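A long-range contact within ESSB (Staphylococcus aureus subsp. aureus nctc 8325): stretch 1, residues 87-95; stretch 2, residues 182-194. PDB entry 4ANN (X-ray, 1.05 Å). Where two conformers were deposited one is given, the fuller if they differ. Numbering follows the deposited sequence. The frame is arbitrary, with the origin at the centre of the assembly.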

# COMPACT_ATOMS: atom_id res chain seq x y z
N LEU A 87 9.51 -5.55 -5.47
CA LEU A 87 8.20 -6.19 -5.51
C LEU A 87 8.06 -7.29 -4.46
O LEU A 87 7.02 -7.37 -3.79
CB LEU A 87 7.91 -6.74 -6.89
CG LEU A 87 7.63 -5.74 -7.99
CD1 LEU A 87 7.64 -6.42 -9.34
CD2 LEU A 87 6.32 -5.03 -7.75
N LEU A 88 9.08 -8.12 -4.31
CA LEU A 88 9.08 -9.17 -3.30
C LEU A 88 8.95 -8.58 -1.92
O LEU A 88 8.27 -9.12 -1.05
CB LEU A 88 10.32 -10.02 -3.45
CG LEU A 88 10.26 -11.06 -4.57
CD1 LEU A 88 11.64 -11.53 -4.99
CD2 LEU A 88 9.41 -12.27 -4.12
N ASN A 89 9.61 -7.45 -1.68
CA ASN A 89 9.58 -6.85 -0.34
C ASN A 89 8.24 -6.27 0.02
O ASN A 89 8.01 -6.05 1.23
CB ASN A 89 10.66 -5.78 -0.22
CG ASN A 89 12.08 -6.34 -0.12
OD1 ASN A 89 12.28 -7.51 0.18
ND2 ASN A 89 13.05 -5.48 -0.33
N ILE A 90 7.35 -6.01 -0.92
CA ILE A 90 6.03 -5.41 -0.60
C ILE A 90 5.30 -6.24 0.43
O ILE A 90 4.57 -5.71 1.27
CB ILE A 90 5.20 -5.22 -1.87
CG1 ILE A 90 5.82 -4.16 -2.77
CG2 ILE A 90 3.73 -4.94 -1.55
CD1 ILE A 90 5.19 -4.05 -4.15
N LYS A 91 5.46 -7.56 0.40
CA LYS A 91 4.75 -8.44 1.33
C LYS A 91 5.06 -8.12 2.77
O LYS A 91 4.28 -8.51 3.68
CB LYS A 91 5.11 -9.90 0.98
CG LYS A 91 6.41 -10.44 1.59
CD LYS A 91 6.42 -11.95 1.46
CE LYS A 91 7.64 -12.73 1.94
NZ LYS A 91 7.30 -14.19 2.11
N ASN A 92 6.16 -7.42 3.07
CA ASN A 92 6.49 -7.00 4.43
C ASN A 92 5.41 -6.10 5.05
O ASN A 92 5.31 -6.05 6.28
CB ASN A 92 7.83 -6.28 4.44
CG ASN A 92 8.50 -6.20 5.78
OD1 ASN A 92 8.66 -7.22 6.48
ND2 ASN A 92 8.96 -5.02 6.14
N LEU A 93 4.58 -5.45 4.24
CA LEU A 93 3.49 -4.67 4.81
C LEU A 93 2.51 -5.49 5.58
O LEU A 93 1.75 -4.97 6.40
CB LEU A 93 2.76 -3.84 3.72
CG LEU A 93 3.52 -2.62 3.27
CD1 LEU A 93 2.73 -1.97 2.14
CD2 LEU A 93 3.82 -1.63 4.43
N GLU A 94 2.47 -6.79 5.35
CA GLU A 94 1.63 -7.68 6.15
C GLU A 94 1.99 -7.58 7.63
O GLU A 94 1.13 -7.92 8.48
CB GLU A 94 1.75 -9.15 5.68
CG GLU A 94 1.36 -9.38 4.25
CD GLU A 94 0.69 -10.66 3.88
OE1 GLU A 94 1.41 -11.66 3.66
OE2 GLU A 94 -0.56 -10.60 3.82
N GLU A 95 3.19 -7.13 7.97
CA GLU A 95 3.55 -6.94 9.38
C GLU A 95 2.64 -5.92 10.04
O GLU A 95 2.48 -5.92 11.26
CB GLU A 95 5.01 -6.51 9.51
CG GLU A 95 5.99 -7.62 9.08
CD GLU A 95 5.96 -8.85 9.95
OE1 GLU A 95 5.90 -8.85 11.18
OE2 GLU A 95 5.92 -9.96 9.39
N THR A 182 -2.46 -18.03 -4.66
CA THR A 182 -2.34 -17.52 -3.30
C THR A 182 -1.14 -16.56 -3.26
O THR A 182 -0.31 -16.51 -4.16
CB THR A 182 -2.10 -18.57 -2.23
OG1 THR A 182 -0.83 -19.12 -2.53
CG2 THR A 182 -3.12 -19.70 -2.27
N LEU A 183 -1.06 -15.83 -2.15
CA LEU A 183 0.06 -14.96 -1.92
C LEU A 183 1.37 -15.69 -1.95
O LEU A 183 2.36 -15.27 -2.58
CB LEU A 183 -0.19 -14.25 -0.60
CG LEU A 183 0.81 -13.27 -0.11
CD1 LEU A 183 1.02 -12.16 -1.10
CD2 LEU A 183 0.40 -12.59 1.22
N ASP A 184 1.45 -16.84 -1.27
CA ASP A 184 2.68 -17.60 -1.31
C ASP A 184 3.08 -18.03 -2.71
O ASP A 184 4.26 -18.04 -3.04
CB ASP A 184 2.59 -18.89 -0.45
CG ASP A 184 2.68 -18.52 1.04
OD1 ASP A 184 3.13 -17.39 1.36
OD2 ASP A 184 2.27 -19.31 1.91
N LEU A 185 2.20 -18.41 -3.59
CA LEU A 185 2.44 -18.83 -4.95
C LEU A 185 2.79 -17.60 -5.76
O LEU A 185 3.62 -17.74 -6.67
CB LEU A 185 1.30 -19.64 -5.57
CG LEU A 185 1.10 -21.04 -4.97
CD1 LEU A 185 -0.25 -21.61 -5.32
CD2 LEU A 185 2.23 -21.93 -5.41
N LEU A 186 2.26 -16.42 -5.50
CA LEU A 186 2.74 -15.23 -6.19
C LEU A 186 4.19 -14.97 -5.82
O LEU A 186 5.02 -14.68 -6.71
CB LEU A 186 1.88 -14.00 -5.87
CG LEU A 186 2.31 -12.72 -6.51
CD1 LEU A 186 2.33 -12.81 -8.04
CD2 LEU A 186 1.41 -11.56 -6.08
N THR A 187 4.53 -15.07 -4.55
CA THR A 187 5.93 -14.91 -4.10
C THR A 187 6.82 -15.87 -4.84
O THR A 187 7.93 -15.53 -5.26
CB THR A 187 5.99 -15.21 -2.57
OG1 THR A 187 5.21 -14.23 -1.92
CG2 THR A 187 7.46 -15.15 -2.13
N ALA A 188 6.40 -17.11 -4.95
CA ALA A 188 7.20 -18.16 -5.58
C ALA A 188 7.40 -17.86 -7.03
O ALA A 188 8.50 -18.01 -7.57
CB ALA A 188 6.54 -19.54 -5.45
N PHE A 189 6.35 -17.35 -7.68
CA PHE A 189 6.49 -16.92 -9.08
C PHE A 189 7.52 -15.81 -9.21
O PHE A 189 8.41 -15.83 -10.08
CB PHE A 189 5.15 -16.51 -9.64
CG PHE A 189 5.27 -15.93 -11.03
CD1 PHE A 189 5.51 -16.77 -12.11
CD2 PHE A 189 5.17 -14.58 -11.23
CE1 PHE A 189 5.65 -16.24 -13.37
CE2 PHE A 189 5.28 -14.05 -12.52
CZ PHE A 189 5.49 -14.88 -13.58
N LEU A 190 7.41 -14.79 -8.35
CA LEU A 190 8.36 -13.66 -8.42
C LEU A 190 9.77 -14.15 -8.18
O LEU A 190 10.73 -13.72 -8.85
CB LEU A 190 7.97 -12.57 -7.43
CG LEU A 190 6.65 -11.79 -7.71
CD1 LEU A 190 6.34 -10.91 -6.50
CD2 LEU A 190 6.74 -11.01 -8.98
N ASP A 191 9.97 -15.04 -7.19
CA ASP A 191 11.32 -15.53 -6.92
C ASP A 191 11.91 -16.25 -8.13
O ASP A 191 13.07 -16.22 -8.41
CB ASP A 191 11.26 -16.53 -5.80
CG ASP A 191 10.98 -16.11 -4.38
OD1 ASP A 191 11.23 -14.92 -4.11
OD2 ASP A 191 10.59 -17.02 -3.57
N GLU A 192 11.01 -17.03 -8.84
CA GLU A 192 11.40 -17.78 -10.02
C GLU A 192 11.84 -16.85 -11.16
O GLU A 192 12.66 -17.19 -12.00
CB GLU A 192 10.25 -18.67 -10.50
CG GLU A 192 9.97 -19.84 -9.59
CD GLU A 192 8.60 -20.49 -9.81
OE1 GLU A 192 7.79 -20.14 -10.73
OE2 GLU A 192 8.25 -21.40 -9.02
N GLN A 193 11.37 -15.61 -11.27
CA GLN A 193 11.68 -14.71 -12.36
C GLN A 193 13.12 -14.18 -12.31
O GLN A 193 13.59 -13.64 -13.34
CB GLN A 193 10.73 -13.52 -12.37
CG GLN A 193 9.25 -13.84 -12.50
CD GLN A 193 8.92 -14.89 -13.53
OE1 GLN A 193 8.95 -14.63 -14.74
NE2 GLN A 193 8.62 -16.09 -13.06
N TYR A 194 13.83 -14.32 -11.18
CA TYR A 194 15.26 -14.04 -11.18
C TYR A 194 15.95 -14.92 -12.23
O TYR A 194 15.88 -16.14 -12.20
CB TYR A 194 15.79 -14.26 -9.79
CG TYR A 194 15.51 -13.18 -8.78
CD1 TYR A 194 15.82 -11.85 -8.98
CD2 TYR A 194 14.92 -13.46 -7.57
CE1 TYR A 194 15.55 -10.88 -8.04
CE2 TYR A 194 14.64 -12.54 -6.60
CZ TYR A 194 14.96 -11.23 -6.86
OH TYR A 194 14.75 -10.24 -5.96

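Two segments far apart in sequence can meet without a hydrogen bond between them, through side-chain packing. This contact in ESSB, whose touching residues lie at least 89 positions apart, is a compact example, burying 412 Å² in total.

Backbone hydrogen bonds run within each stretch and none cross. Stretch 2 is chiefly helical from L183 onward, and its carbonyls are engaged in i to i+4 bonds such as D191 N to T187 O (2.9 Å) and L190 N to L186 O (2.9 Å). T182 sits at the N-cap position, where T182 OG1 accepts from L185 N at 3.3 Å and satisfies an amide of the first turn, which has no preceding helical carbonyl to pair with. Stretch 1 enters as helix at L87 and tightens into a 3-10 segment at 91-93, marked by i to i+3 bonds such as E94 N to K91 O (3.0 Å). The two stretches meet through side chains; the nearest CA atoms, L88 CA and T187 CA, are 6.6 Å apart.

In the apolar packing L88 is central, with the largest covered area, 116 Å². Its CA-to-CB bond points sideways, but the end of the side chain, in the m,t rotamer, comes nearer. L88 CD2 lies 3.6 Å from L190 CB and 4.0 Å from T187 CG2, while L88 CD1 lies 3.6 Å from Y194 CE2, approaching the ring obliquely. L190, whose CA-to-CB bond points toward stretch 1, also meets L87 more loosely, L87 CB to L190 CD1 being 4.5 Å.

A second group of contacts sets carbon against oxygen. L88 CD2 is 3.8 Å from T187 O, and both methyls of L88 lie near D191 OD1, L88 CD2 at 3.2 Å and L88 CD1 at 3.5 Å; L88 CD1 is also 3.5 Å from Y194 OH. A methyl offers no conventional hydrogen-bond donor, so these are van der Waals contacts that fill space beside polar atoms. E94 OE1 lies still closer, 2.8 Å from L183 CD2, a tight approach in the conformer given of a glutamate modelled in two.

At the exposed margin, K91 contributes the aliphatic part of its chain, K91 CD standing 4.3 Å from T187 OG1. K91 NZ stops 5.3 Å from D184 OD1, too far for a salt bridge, in the conformer given of a lysine modelled in two. The general lesson is that one leucine can lie at the centre of a long-range contact that has no hydrogen bond across it.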